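Local coordinates for vacuolar protein sorting-associated protein 29 (Entamoeba histolytica, PDB 5XCJ), which binds zinc through a metallophosphatase-like fold and probably serves protein sorting as a subunit of the retromer complex, at residues H115-E120 with T136-P141; I6-V11 with T37-G42; N145-F150 with T166-S171; F80-M85 with V108-T113. The protein carries 1 engineered substitution. One frame throughout, in Å; residues are numbered along the deposited sequence.

How the contacts relate
Contacts 2, 4, 1 and 3 follow one another along the chain in that order, each closing before the next opens. Contacts 2 (6-11 with 37-42) and 1 (115-120 with 136-141), centres about 10 Å apart, touch and gather Asp8, Asn39, His115 and His117, zinc ligands in another structure of this protein; no zinc is bound in this model. The loops of contact 2 follow strands 2-6 and 33-36 of a six-stranded sheet that also holds contact 3 (145-150 with 166-171). Contact 4 (80-85 with 108-113) lies in a second, five-stranded sheet, centred about 19 Å from contact 1; Thr37 CG2 of contact 2 packs on its Leu84, Ile112 and Thr113. Metal-site loops thus gather at strand ends, a metallophosphatase layout.

Contact 1: residues H115-E120 with T136-P141; sequences HTHKLE and TGAYSP
The imidazole of His117 lies over the CB of Ser140, with His117 CG 3.5 Å from that carbon and the serine OG standing over the same ring. This overlap follows from two torsions: His117 CG is anti to its own carbonyl carbon (chi1 -73°), whereas Ser140 OG is anti to its backbone N. His117 ND1 donates a hydrogen bond to Ala138 O at 2.9 Å, with an angle of 160° at the hydrogen. The acceptor sits almost in the imidazole plane, but the N-H arrives from above the carbonyl plane of Ala138, about 60° out of it. Beside this bond, His117 CE1 approaches Tyr139 O at 3.4 Å and the methyl CB of Ala138 at 3.9 Å, so three consecutive residues of 136-141 border one ring. The bond helps hold the ring's rotation, with NE2 turned to the Asp8 side chain; it would also be expected to raise electron density at NE2.

A water adds a second link. It donates to His115 O at 2.5 Å and is hydrogen-bonded to Ser140 OG at 2.7 Å, while it also lies above the His117 ring, offset toward the rim. Ser140 OG is further engaged by the backbone N of Leu142. On the other segment, Thr116 OG1 accepts from Lys118 N in an ST turn. His115 and His117 belong to separate zinc sites. Ala138 O is the second-shell partner that orients His117, in the GHTH loop of a calcineurin-like metallophosphatase fold.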
loop_
_atom_site.group_PDB
_atom_site.type_symbol
_atom_site.label_atom_id
_atom_site.label_comp_id
_atom_site.label_asym_id
_atom_site.label_seq_id
_atom_site.Cartn_x
_atom_site.Cartn_y
_atom_site.Cartn_z
ATOM N N HIS A 115 -6.319 -4.801 1.778
ATOM C CA HIS A 115 -7.392 -5.784 1.960
ATOM C C HIS A 115 -7.867 -6.557 0.728
ATOM O O HIS A 115 -7.988 -7.771 0.760
ATOM C CB HIS A 115 -8.583 -5.159 2.682
ATOM C CG HIS A 115 -9.638 -6.149 3.057
ATOM N ND1 HIS A 115 -9.584 -6.888 4.217
ATOM C CD2 HIS A 115 -10.766 -6.534 2.418
ATOM C CE1 HIS A 115 -10.636 -7.683 4.279
ATOM N NE2 HIS A 115 -11.371 -7.484 3.203
ATOM N N THR A 116 -8.185 -5.827 -0.330
ATOM C CA THR A 116 -8.703 -6.399 -1.561
ATOM C C THR A 116 -7.748 -7.322 -2.308
ATOM O O THR A 116 -8.183 -8.131 -3.116
ATOM C CB THR A 116 -9.180 -5.296 -2.528
ATOM O OG1 THR A 116 -8.052 -4.564 -3.010
ATOM C CG2 THR A 116 -10.124 -4.353 -1.820
ATOM N N HIS A 117 -6.451 -7.107 -2.103
ATOM C CA HIS A 117 -5.380 -7.842 -2.782
ATOM C C HIS A 117 -5.341 -7.554 -4.287
ATOM O O HIS A 117 -4.848 -8.352 -5.075
ATOM C CB HIS A 117 -5.422 -9.342 -2.488
ATOM C CG HIS A 117 -4.973 -9.690 -1.103
ATOM N ND1 HIS A 117 -4.336 -10.872 -0.799
ATOM C CD2 HIS A 117 -5.074 -9.010 0.063
ATOM C CE1 HIS A 117 -4.065 -10.903 0.493
ATOM N NE2 HIS A 117 -4.504 -9.785 1.040
ATOM N N LYS A 118 -5.870 -6.399 -4.668
ATOM C CA LYS A 118 -5.862 -5.971 -6.053
ATOM C C LYS A 118 -5.382 -4.530 -6.103
ATOM O O LYS A 118 -5.983 -3.646 -5.506
ATOM C CB LYS A 118 -7.237 -6.089 -6.699
ATOM C CG LYS A 118 -7.204 -5.902 -8.204
ATOM C CD LYS A 118 -5.900 -6.425 -8.786
ATOM C CE LYS A 118 -6.109 -7.109 -10.126
ATOM N NZ LYS A 118 -5.519 -8.473 -10.156
ATOM N N LEU A 119 -4.280 -4.301 -6.801
ATOM C CA LEU A 119 -3.738 -2.963 -6.901
ATOM C C LEU A 119 -4.686 -2.099 -7.714
ATOM O O LEU A 119 -5.178 -2.520 -8.747
ATOM C CB LEU A 119 -2.365 -2.992 -7.571
ATOM C CG LEU A 119 -1.686 -1.652 -7.831
ATOM C CD1 LEU A 119 -0.179 -1.818 -7.829
ATOM C CD2 LEU A 119 -2.153 -1.044 -9.138
ATOM N N GLU A 120 -4.979 -0.910 -7.210
ATOM C CA GLU A 120 -5.844 0.007 -7.936
ATOM C C GLU A 120 -5.511 1.463 -7.653
ATOM O O GLU A 120 -5.213 1.832 -6.523
ATOM C CB GLU A 120 -7.312 -0.265 -7.594
ATOM C CG GLU A 120 -8.308 0.500 -8.444
ATOM C CD GLU A 120 -9.743 0.261 -8.023
ATOM O OE1 GLU A 120 -10.402 -0.622 -8.605
ATOM O OE2 GLU A 120 -10.202 0.952 -7.095
ATOM N N THR A 136 3.244 -9.849 -2.092
ATOM C CA THR A 136 3.590 -11.225 -2.404
ATOM C C THR A 136 2.556 -11.936 -3.263
ATOM O O THR A 136 2.719 -13.101 -3.591
ATOM C CB THR A 136 3.751 -12.021 -1.106
ATOM O OG1 THR A 136 2.522 -11.977 -0.378
ATOM C CG2 THR A 136 4.851 -11.420 -0.259
ATOM N N GLY A 137 1.512 -11.224 -3.670
ATOM C CA GLY A 137 0.447 -11.846 -4.434
ATOM C C GLY A 137 -0.214 -12.954 -3.628
ATOM O O GLY A 137 -0.550 -14.007 -4.142
ATOM N N ALA A 138 -0.434 -12.662 -2.349
ATOM C CA ALA A 138 -1.018 -13.601 -1.389
ATOM C C ALA A 138 -2.486 -13.934 -1.647
ATOM O O ALA A 138 -3.212 -13.166 -2.256
ATOM C CB ALA A 138 -0.834 -13.085 0.027
ATOM N N TYR A 139 -2.910 -15.086 -1.146
ATOM C CA TYR A 139 -4.268 -15.554 -1.348
ATOM C C TYR A 139 -5.318 -14.603 -0.771
ATOM O O TYR A 139 -5.157 -14.082 0.325
ATOM C CB TYR A 139 -4.423 -16.955 -0.721
ATOM C CG TYR A 139 -5.856 -17.345 -0.457
ATOM C CD1 TYR A 139 -6.625 -17.924 -1.448
ATOM C CD2 TYR A 139 -6.459 -17.071 0.759
ATOM C CE1 TYR A 139 -7.941 -18.256 -1.227
ATOM C CE2 TYR A 139 -7.776 -17.401 0.993
ATOM C CZ TYR A 139 -8.512 -17.990 -0.005
ATOM O OH TYR A 139 -9.825 -18.318 0.212
ATOM N N SER A 140 -6.387 -14.404 -1.523
ATOM C CA SER A 140 -7.497 -13.604 -1.057
ATOM C C SER A 140 -8.799 -14.226 -1.533
ATOM O O SER A 140 -8.898 -14.664 -2.669
ATOM C CB SER A 140 -7.387 -12.165 -1.561
ATOM O OG SER A 140 -8.518 -11.409 -1.174
ATOM N N PRO A 141 -9.797 -14.250 -0.658
ATOM C CA PRO A 141 -11.125 -14.752 -1.017
ATOM C C PRO A 141 -11.718 -13.852 -2.107
ATOM O O PRO A 141 -12.507 -14.297 -2.929
ATOM C CB PRO A 141 -11.918 -14.662 0.293
ATOM C CG PRO A 141 -11.092 -13.848 1.219
ATOM C CD PRO A 141 -9.674 -14.009 0.785
HETATM O O HOH W 1 -8.511 -10.150 1.175
#

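Contact 2: residues I6-V11 with T37-G42; sequences IGDFHV and TGNLCG
From its CB, the side chain of Asn39 runs alongside that of Asp8, Asn39 CB lying 3.8 Å from Asp8 OD1. CG carries on the same way, and at the tip Asn39 ND2 gives Asp8 OD1 a weak hydrogen bond of 3.2 Å, bent to 127°. The amide and carboxylate planes are turned 52° apart, so the groups meet obliquely. Asn39 ND2 also donates to a water that itself donates to His10 O, while Asn39 OD1 accepts from the backbone N of Phe63, which settles the amide's orientation. Asp8 OD1 is gripped more firmly by His86 NE2, and Asp8 OD2 takes the backbone N-H of His115; a water is hydrogen-bonded to both Asp8 OD2 and Thr37 OG1.

Beneath these side chains the loops are stitched by their backbones. Thr37 N donates to Ile6 O at 3.0 Å, Asp8 N to Gly38 O, and His10 N to Asn39 O at 2.9 Å. Gly7 fits closely against Thr37: Thr37 OG1 is 3.1 Å from Gly7 CA, and a CB there would clash with that oxygen. Farther along, Phe9 CD2 rests on Leu40 CD2, and Cys41 SG approaches His10 ND1 at 3.2 Å, oblique to the imidazole.

Asp8, a ligand in both zinc sites, and Asn39, a ligand in one, thus project from adjacent loops after parallel strands, the arrangement of a binuclear metallophosphatase site, here without its metals.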
loop_
_atom_site.group_PDB
_atom_site.type_symbol
_atom_site.label_atom_id
_atom_site.label_comp_id
_atom_site.label_asym_id
_atom_site.label_seq_id
_atom_site.Cartn_x
_atom_site.Cartn_y
_atom_site.Cartn_z
ATOM N N ILE A 6 3.216 -0.262 0.097
ATOM C CA ILE A 6 3.236 -1.722 0.081
ATOM C C ILE A 6 2.419 -2.319 1.230
ATOM O O ILE A 6 2.097 -1.617 2.179
ATOM C CB ILE A 6 4.702 -2.203 0.168
ATOM C CG1 ILE A 6 4.895 -3.598 -0.431
ATOM C CG2 ILE A 6 5.197 -2.110 1.595
ATOM C CD1 ILE A 6 6.345 -3.990 -0.601
ATOM N N GLY A 7 2.088 -3.603 1.126
ATOM C CA GLY A 7 1.321 -4.282 2.155
ATOM C C GLY A 7 0.753 -5.643 1.789
ATOM O O GLY A 7 1.047 -6.189 0.730
ATOM N N ASP A 8 -0.074 -6.174 2.686
ATOM C CA ASP A 8 -0.735 -7.466 2.499
ATOM C C ASP A 8 0.239 -8.602 2.209
ATOM O O ASP A 8 0.044 -9.392 1.299
ATOM C CB ASP A 8 -1.832 -7.379 1.444
ATOM C CG ASP A 8 -3.098 -6.759 1.985
ATOM O OD1 ASP A 8 -3.405 -7.011 3.158
ATOM O OD2 ASP A 8 -3.765 -6.015 1.246
ATOM N N PHE A 9 1.322 -8.628 2.972
ATOM C CA PHE A 9 2.357 -9.643 2.832
ATOM C C PHE A 9 1.963 -11.076 3.170
ATOM O O PHE A 9 2.348 -12.010 2.478
ATOM C CB PHE A 9 3.564 -9.288 3.702
ATOM C CG PHE A 9 4.244 -8.013 3.317
ATOM C CD1 PHE A 9 5.153 -7.987 2.277
ATOM C CD2 PHE A 9 3.982 -6.842 4.003
ATOM C CE1 PHE A 9 5.786 -6.817 1.928
ATOM C CE2 PHE A 9 4.608 -5.665 3.656
ATOM C CZ PHE A 9 5.512 -5.655 2.617
ATOM N N HIS A 10 1.214 -11.242 4.248
ATOM C CA HIS A 10 0.889 -12.573 4.737
ATOM C C HIS A 10 -0.568 -12.878 5.055
ATOM O O HIS A 10 -1.332 -12.015 5.471
ATOM C CB HIS A 10 1.714 -12.811 6.011
ATOM C CG HIS A 10 1.978 -14.253 6.318
ATOM N ND1 HIS A 10 2.918 -15.001 5.642
ATOM C CD2 HIS A 10 1.444 -15.076 7.248
ATOM C CE1 HIS A 10 2.938 -16.226 6.133
ATOM N NE2 HIS A 10 2.053 -16.300 7.105
ATOM N N VAL A 11 -0.906 -14.146 4.868
ATOM C CA VAL A 11 -2.207 -14.705 5.188
ATOM C C VAL A 11 -1.889 -15.883 6.121
ATOM O O VAL A 11 -0.972 -16.653 5.853
ATOM C CB VAL A 11 -2.961 -15.179 3.937
ATOM C CG1 VAL A 11 -4.157 -16.030 4.326
ATOM C CG2 VAL A 11 -3.402 -13.984 3.103
ATOM N N THR A 37 0.322 -1.051 4.486
ATOM C CA THR A 37 -1.063 -1.348 4.844
ATOM C C THR A 37 -1.259 -2.398 5.941
ATOM O O THR A 37 -2.367 -2.572 6.430
ATOM C CB THR A 37 -1.918 -1.708 3.620
ATOM O OG1 THR A 37 -1.321 -2.795 2.912
ATOM C CG2 THR A 37 -2.060 -0.503 2.701
ATOM N N GLY A 38 -0.195 -3.084 6.341
ATOM C CA GLY A 38 -0.331 -4.110 7.364
ATOM C C GLY A 38 -0.211 -5.530 6.841
ATOM O O GLY A 38 0.241 -5.739 5.722
ATOM N N ASN A 39 -0.659 -6.488 7.653
ATOM C CA ASN A 39 -0.583 -7.898 7.324
ATOM C C ASN A 39 0.851 -8.364 7.032
ATOM O O ASN A 39 1.140 -8.930 5.987
ATOM C CB ASN A 39 -1.548 -8.268 6.199
ATOM C CG ASN A 39 -2.959 -8.505 6.708
ATOM O OD1 ASN A 39 -3.217 -8.402 7.901
ATOM N ND2 ASN A 39 -3.872 -8.817 5.805
ATOM N N LEU A 40 1.739 -8.072 7.974
ATOM C CA LEU A 40 3.138 -8.465 7.883
ATOM C C LEU A 40 3.336 -9.948 8.170
ATOM O O LEU A 40 2.571 -10.551 8.909
ATOM C CB LEU A 40 3.991 -7.649 8.858
ATOM C CG LEU A 40 3.878 -6.129 8.817
ATOM C CD1 LEU A 40 4.736 -5.515 9.908
ATOM C CD2 LEU A 40 4.282 -5.598 7.453
ATOM N N CYS A 41 4.341 -10.542 7.546
ATOM C CA CYS A 41 4.661 -11.937 7.790
ATOM C C CYS A 41 5.125 -12.102 9.237
ATOM O O CYS A 41 4.856 -13.106 9.887
ATOM C CB CYS A 41 5.723 -12.438 6.818
ATOM S SG CYS A 41 5.118 -12.739 5.146
ATOM N N GLY A 42 5.806 -11.080 9.740
ATOM C CA GLY A 42 6.340 -11.100 11.083
ATOM C C GLY A 42 7.405 -10.038 11.226
ATOM O O GLY A 42 7.375 -9.009 10.556
HETATM O O HOH W 2 -2.449 -3.899 0.187
HETATM O O HOH W 3 -2.485 -10.085 3.211
HETATM O O HOH W 4 -0.337 -11.391 8.094
#

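Contact 3: residues N145-F150 with T166-S171; sequences NPVPSF and TLVDGS
Pro148 and Leu167 cross obliquely, the ring carbon CG of the proline meeting CD2 of the leucine at 3.8 Å. With CG anti to its backbone N (chi1 177°), Leu167 directs the branch bearing CD2 to that carbon; the two CB atoms are also neighbours, as the backbone positions dictate. The backbones beneath them are joined by a somewhat bent bond: Leu167 N donates to Pro148 O at 2.9 Å, in the carbonyl plane. The same Pro148 O receives a CA-H contact from Thr166 CA at 3.3 Å.

Ser149 and Thr166 face one another as a non-hydrogen-bonded antiparallel pair, CA to CA 4.3 Å, with both side chains on the same face of the sheet. Val147 turns its branched CB to Leu167 O, 3.5 Å away, and its CG1 comes only loosely near Val168 CG2. Past Val168 the chain reverses in a type I' turn to Ser171. Val168 O takes both the backbone N-H and the side-chain OG of Ser171, the latter almost along the C=O axis.

These segments lie at the open end of the hairpin of strands 149-156 and 159-168, and the turn leads directly into edge strand 171-179. Pro148 and Leu167 both lean on Pro19 and on Phe22 of helix 20-28, while Thr166 packs against Lys173 of strand 171-179.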
loop_
_atom_site.group_PDB
_atom_site.type_symbol
_atom_site.label_atom_id
_atom_site.label_comp_id
_atom_site.label_asym_id
_atom_site.label_seq_id
_atom_site.Cartn_x
_atom_site.Cartn_y
_atom_site.Cartn_z
ATOM N N ASN A 145 -7.048 -14.716 -8.876
ATOM C CA ASN A 145 -5.636 -14.818 -9.207
ATOM C C ASN A 145 -4.825 -13.561 -8.884
ATOM O O ASN A 145 -4.455 -12.812 -9.778
ATOM C CB ASN A 145 -5.456 -15.203 -10.673
ATOM C CG ASN A 145 -4.144 -15.906 -10.927
ATOM O OD1 ASN A 145 -3.109 -15.521 -10.392
ATOM N ND2 ASN A 145 -4.182 -16.952 -11.741
ATOM N N PRO A 146 -4.546 -13.346 -7.606
ATOM C CA PRO A 146 -3.774 -12.177 -7.184
ATOM C C PRO A 146 -2.349 -12.242 -7.712
ATOM O O PRO A 146 -1.800 -13.324 -7.830
ATOM C CB PRO A 146 -3.771 -12.285 -5.660
ATOM C CG PRO A 146 -3.984 -13.727 -5.373
ATOM C CD PRO A 146 -4.810 -14.277 -6.495
ATOM N N VAL A 147 -1.767 -11.094 -8.021
ATOM C CA VAL A 147 -0.397 -11.024 -8.514
ATOM C C VAL A 147 0.393 -10.084 -7.618
ATOM O O VAL A 147 -0.156 -9.119 -7.103
ATOM C CB VAL A 147 -0.320 -10.507 -9.961
ATOM C CG1 VAL A 147 -0.883 -11.534 -10.926
ATOM C CG2 VAL A 147 -1.027 -9.165 -10.092
ATOM N N PRO A 148 1.684 -10.343 -7.441
ATOM C CA PRO A 148 2.480 -9.480 -6.569
ATOM C C PRO A 148 2.447 -8.062 -7.111
ATOM O O PRO A 148 2.613 -7.860 -8.305
ATOM C CB PRO A 148 3.886 -10.066 -6.680
ATOM C CG PRO A 148 3.652 -11.501 -6.988
ATOM C CD PRO A 148 2.437 -11.538 -7.859
ATOM N N SER A 149 2.193 -7.107 -6.230
ATOM C CA SER A 149 2.105 -5.718 -6.618
ATOM C C SER A 149 2.533 -4.745 -5.536
ATOM O O SER A 149 2.501 -5.057 -4.358
ATOM C CB SER A 149 0.663 -5.400 -7.006
ATOM O OG SER A 149 0.350 -5.995 -8.245
ATOM N N PHE A 150 2.949 -3.563 -5.975
ATOM C CA PHE A 150 3.315 -2.456 -5.100
ATOM C C PHE A 150 3.270 -1.134 -5.867
ATOM O O PHE A 150 3.170 -1.121 -7.089
ATOM C CB PHE A 150 4.639 -2.670 -4.365
ATOM C CG PHE A 150 5.849 -2.487 -5.225
ATOM C CD1 PHE A 150 6.380 -1.231 -5.426
ATOM C CD2 PHE A 150 6.456 -3.573 -5.819
ATOM C CE1 PHE A 150 7.497 -1.063 -6.211
ATOM C CE2 PHE A 150 7.570 -3.410 -6.608
ATOM C CZ PHE A 150 8.089 -2.152 -6.803
ATOM N N THR A 166 3.627 -4.458 -10.953
ATOM C CA THR A 166 3.003 -5.766 -10.820
ATOM C C THR A 166 3.878 -6.849 -11.445
ATOM O O THR A 166 4.628 -6.588 -12.373
ATOM C CB THR A 166 1.607 -5.814 -11.462
ATOM O OG1 THR A 166 1.698 -5.512 -12.856
ATOM C CG2 THR A 166 0.674 -4.826 -10.785
ATOM N N LEU A 167 3.784 -8.063 -10.919
ATOM C CA LEU A 167 4.537 -9.175 -11.470
ATOM C C LEU A 167 3.529 -10.094 -12.137
ATOM O O LEU A 167 2.774 -10.787 -11.469
ATOM C CB LEU A 167 5.275 -9.916 -10.356
ATOM C CG LEU A 167 6.079 -11.169 -10.698
ATOM C CD1 LEU A 167 7.226 -10.844 -11.644
ATOM C CD2 LEU A 167 6.584 -11.846 -9.444
ATOM N N VAL A 168 3.497 -10.071 -13.463
ATOM C CA VAL A 168 2.564 -10.896 -14.210
ATOM C C VAL A 168 3.265 -11.861 -15.153
ATOM O O VAL A 168 4.103 -11.465 -15.950
ATOM C CB VAL A 168 1.596 -10.044 -15.038
ATOM C CG1 VAL A 168 0.608 -10.939 -15.768
ATOM C CG2 VAL A 168 0.890 -9.032 -14.156
ATOM N N ASP A 169 2.936 -13.139 -15.001
ATOM C CA ASP A 169 3.472 -14.209 -15.832
ATOM C C ASP A 169 4.990 -14.270 -15.807
ATOM O O ASP A 169 5.610 -14.572 -16.807
ATOM C CB ASP A 169 2.970 -14.070 -17.271
ATOM C CG ASP A 169 1.459 -14.150 -17.367
ATOM O OD1 ASP A 169 0.839 -14.683 -16.428
ATOM O OD2 ASP A 169 0.895 -13.681 -18.373
ATOM N N GLY A 170 5.582 -13.956 -14.663
ATOM C CA GLY A 170 7.023 -14.015 -14.504
ATOM C C GLY A 170 7.764 -12.817 -15.052
ATOM O O GLY A 170 8.989 -12.781 -15.052
ATOM N N SER A 171 7.008 -11.837 -15.536
ATOM C CA SER A 171 7.576 -10.611 -16.068
ATOM C C SER A 171 6.969 -9.387 -15.383
ATOM O O SER A 171 5.757 -9.287 -15.243
ATOM C CB SER A 171 7.379 -10.536 -17.583
ATOM O OG SER A 171 6.012 -10.411 -17.918
#

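Contact 4: residues F80-M85 with V108-T113; sequences FKIGLM and VDILIT
Tightest at its middle, this strand pair is held by two short, straight bonds: Gly83 N donates to Ile110 O, and Ile112 N to Gly83 O, both at 2.6 Å. Gly83 has little room around it, since a CB there would clash with Val108 CG2 and crowd Leu111 CD1. On the face carrying Ile82, Leu84, Ile110 and Ile112, apolar branches pack. Ile82 and Ile112 cross obliquely, CG2 of the first 3.8 Å from CD1 of the second; Leu84 CD1 meets Ile112 CG2 at 3.7 Å, and Ile82 lies alongside Ile110. Buried Phe80 joins this packing, its CD1 3.7 Å from Ile110 CD1. Strands 80-85 and 110-112 run parallel, their axes 20° apart, and helix 96-106 connects them in a beta-alpha-beta unit. That helix covers the opposite face, where Leu111 packs on Gln103 and Leu106.

The looser, more solvent-facing side is formed by the partly exposed Lys81 and Asp109. Asp109, its CG anti to the carbonyl carbon, sets its CB at the edge of the Phe80 ring. Asp109 OD2 accepts from Lys81 N at 3.0 Å, the donor lying above the carboxylate plane. The lysine chain bends at chi3 and leads away from 108-113, and its NZ makes a long, weak ion pair with Asp107.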
loop_
_atom_site.group_PDB
_atom_site.type_symbol
_atom_site.label_atom_id
_atom_site.label_comp_id
_atom_site.label_asym_id
_atom_site.label_seq_id
_atom_site.Cartn_x
_atom_site.Cartn_y
_atom_site.Cartn_z
ATOM N N PHE A 80 0.003 17.030 0.189
ATOM C CA PHE A 80 -1.004 16.000 0.409
ATOM C C PHE A 80 -1.056 15.417 1.818
ATOM O O PHE A 80 -0.042 15.018 2.365
ATOM C CB PHE A 80 -0.764 14.838 -0.555
ATOM C CG PHE A 80 -0.937 15.189 -2.005
ATOM C CD1 PHE A 80 -2.175 15.113 -2.602
ATOM C CD2 PHE A 80 0.150 15.561 -2.774
ATOM C CE1 PHE A 80 -2.335 15.423 -3.935
ATOM C CE2 PHE A 80 -0.004 15.873 -4.107
ATOM C CZ PHE A 80 -1.248 15.802 -4.691
ATOM N N LYS A 81 -2.256 15.352 2.384
ATOM C CA LYS A 81 -2.447 14.731 3.684
ATOM C C LYS A 81 -2.802 13.301 3.302
ATOM O O LYS A 81 -3.731 13.079 2.534
ATOM C CB LYS A 81 -3.590 15.379 4.457
ATOM C CG LYS A 81 -3.188 16.575 5.297
ATOM C CD LYS A 81 -4.381 17.171 6.023
ATOM C CE LYS A 81 -4.949 16.198 7.039
ATOM N NZ LYS A 81 -5.866 16.864 7.996
ATOM N N ILE A 82 -2.050 12.339 3.819
ATOM C CA ILE A 82 -2.260 10.943 3.469
ATOM C C ILE A 82 -2.849 10.119 4.604
ATOM O O ILE A 82 -2.348 10.130 5.722
ATOM C CB ILE A 82 -0.942 10.290 2.995
ATOM C CG1 ILE A 82 -0.409 11.003 1.750
ATOM C CG2 ILE A 82 -1.135 8.809 2.720
ATOM C CD1 ILE A 82 0.960 10.532 1.309
ATOM N N GLY A 83 -3.905 9.386 4.282
ATOM C CA GLY A 83 -4.584 8.534 5.236
ATOM C C GLY A 83 -4.240 7.093 4.934
ATOM O O GLY A 83 -4.259 6.663 3.788
ATOM N N LEU A 84 -3.885 6.351 5.970
ATOM C CA LEU A 84 -3.513 4.958 5.797
ATOM C C LEU A 84 -4.204 4.005 6.764
ATOM O O LEU A 84 -4.233 4.253 7.960
ATOM C CB LEU A 84 -1.996 4.833 5.942
ATOM C CG LEU A 84 -1.365 3.442 5.991
ATOM C CD1 LEU A 84 -1.263 2.875 4.587
ATOM C CD2 LEU A 84 0.001 3.500 6.649
ATOM N N MET A 85 -4.780 2.948 6.216
ATOM C CA MET A 85 -5.404 1.891 7.000
ATOM C C MET A 85 -5.453 0.603 6.174
ATOM O O MET A 85 -5.397 0.649 4.950
ATOM C CB MET A 85 -6.762 2.320 7.558
ATOM C CG MET A 85 -7.971 1.937 6.732
ATOM S SD MET A 85 -9.475 2.279 7.661
ATOM C CE MET A 85 -8.940 1.928 9.325
ATOM N N VAL A 108 -8.292 13.686 4.681
ATOM C CA VAL A 108 -7.052 13.598 3.933
ATOM C C VAL A 108 -7.280 13.633 2.434
ATOM O O VAL A 108 -8.342 13.272 1.949
ATOM C CB VAL A 108 -6.314 12.284 4.255
ATOM C CG1 VAL A 108 -5.909 12.240 5.718
ATOM C CG2 VAL A 108 -7.192 11.098 3.913
ATOM N N ASP A 109 -6.301 14.173 1.724
ATOM C CA ASP A 109 -6.311 14.230 0.268
ATOM C C ASP A 109 -6.164 12.852 -0.384
ATOM O O ASP A 109 -6.728 12.581 -1.436
ATOM C CB ASP A 109 -5.244 15.190 -0.240
ATOM C CG ASP A 109 -5.254 16.503 0.500
ATOM O OD1 ASP A 109 -6.350 16.980 0.844
ATOM O OD2 ASP A 109 -4.170 17.050 0.741
ATOM N N ILE A 110 -5.354 12.007 0.243
ATOM C CA ILE A 110 -5.090 10.670 -0.252
ATOM C C ILE A 110 -5.422 9.592 0.779
ATOM O O ILE A 110 -5.033 9.694 1.933
ATOM C CB ILE A 110 -3.607 10.512 -0.646
ATOM C CG1 ILE A 110 -3.208 11.533 -1.712
ATOM C CG2 ILE A 110 -3.323 9.102 -1.133
ATOM C CD1 ILE A 110 -1.757 11.435 -2.130
ATOM N N LEU A 111 -6.155 8.571 0.355
ATOM C CA LEU A 111 -6.477 7.467 1.247
ATOM C C LEU A 111 -5.876 6.175 0.709
ATOM O O LEU A 111 -6.191 5.739 -0.391
ATOM C CB LEU A 111 -7.990 7.311 1.425
ATOM C CG LEU A 111 -8.413 6.200 2.386
ATOM C CD1 LEU A 111 -8.003 6.537 3.804
ATOM C CD2 LEU A 111 -9.910 5.939 2.305
ATOM N N ILE A 112 -5.022 5.558 1.512
ATOM C CA ILE A 112 -4.369 4.321 1.136
ATOM C C ILE A 112 -4.937 3.177 1.960
ATOM O O ILE A 112 -4.978 3.243 3.182
ATOM C CB ILE A 112 -2.847 4.390 1.349
ATOM C CG1 ILE A 112 -2.248 5.559 0.559
ATOM C CG2 ILE A 112 -2.194 3.080 0.964
ATOM C CD1 ILE A 112 -0.749 5.683 0.670
ATOM N N THR A 113 -5.392 2.143 1.262
ATOM C CA THR A 113 -5.967 0.949 1.869
ATOM C C THR A 113 -5.540 -0.313 1.111
ATOM O O THR A 113 -5.144 -0.243 -0.039
ATOM C CB THR A 113 -7.511 1.010 1.912
ATOM O OG1 THR A 113 -8.032 1.192 0.591
ATOM C CG2 THR A 113 -7.983 2.142 2.801
#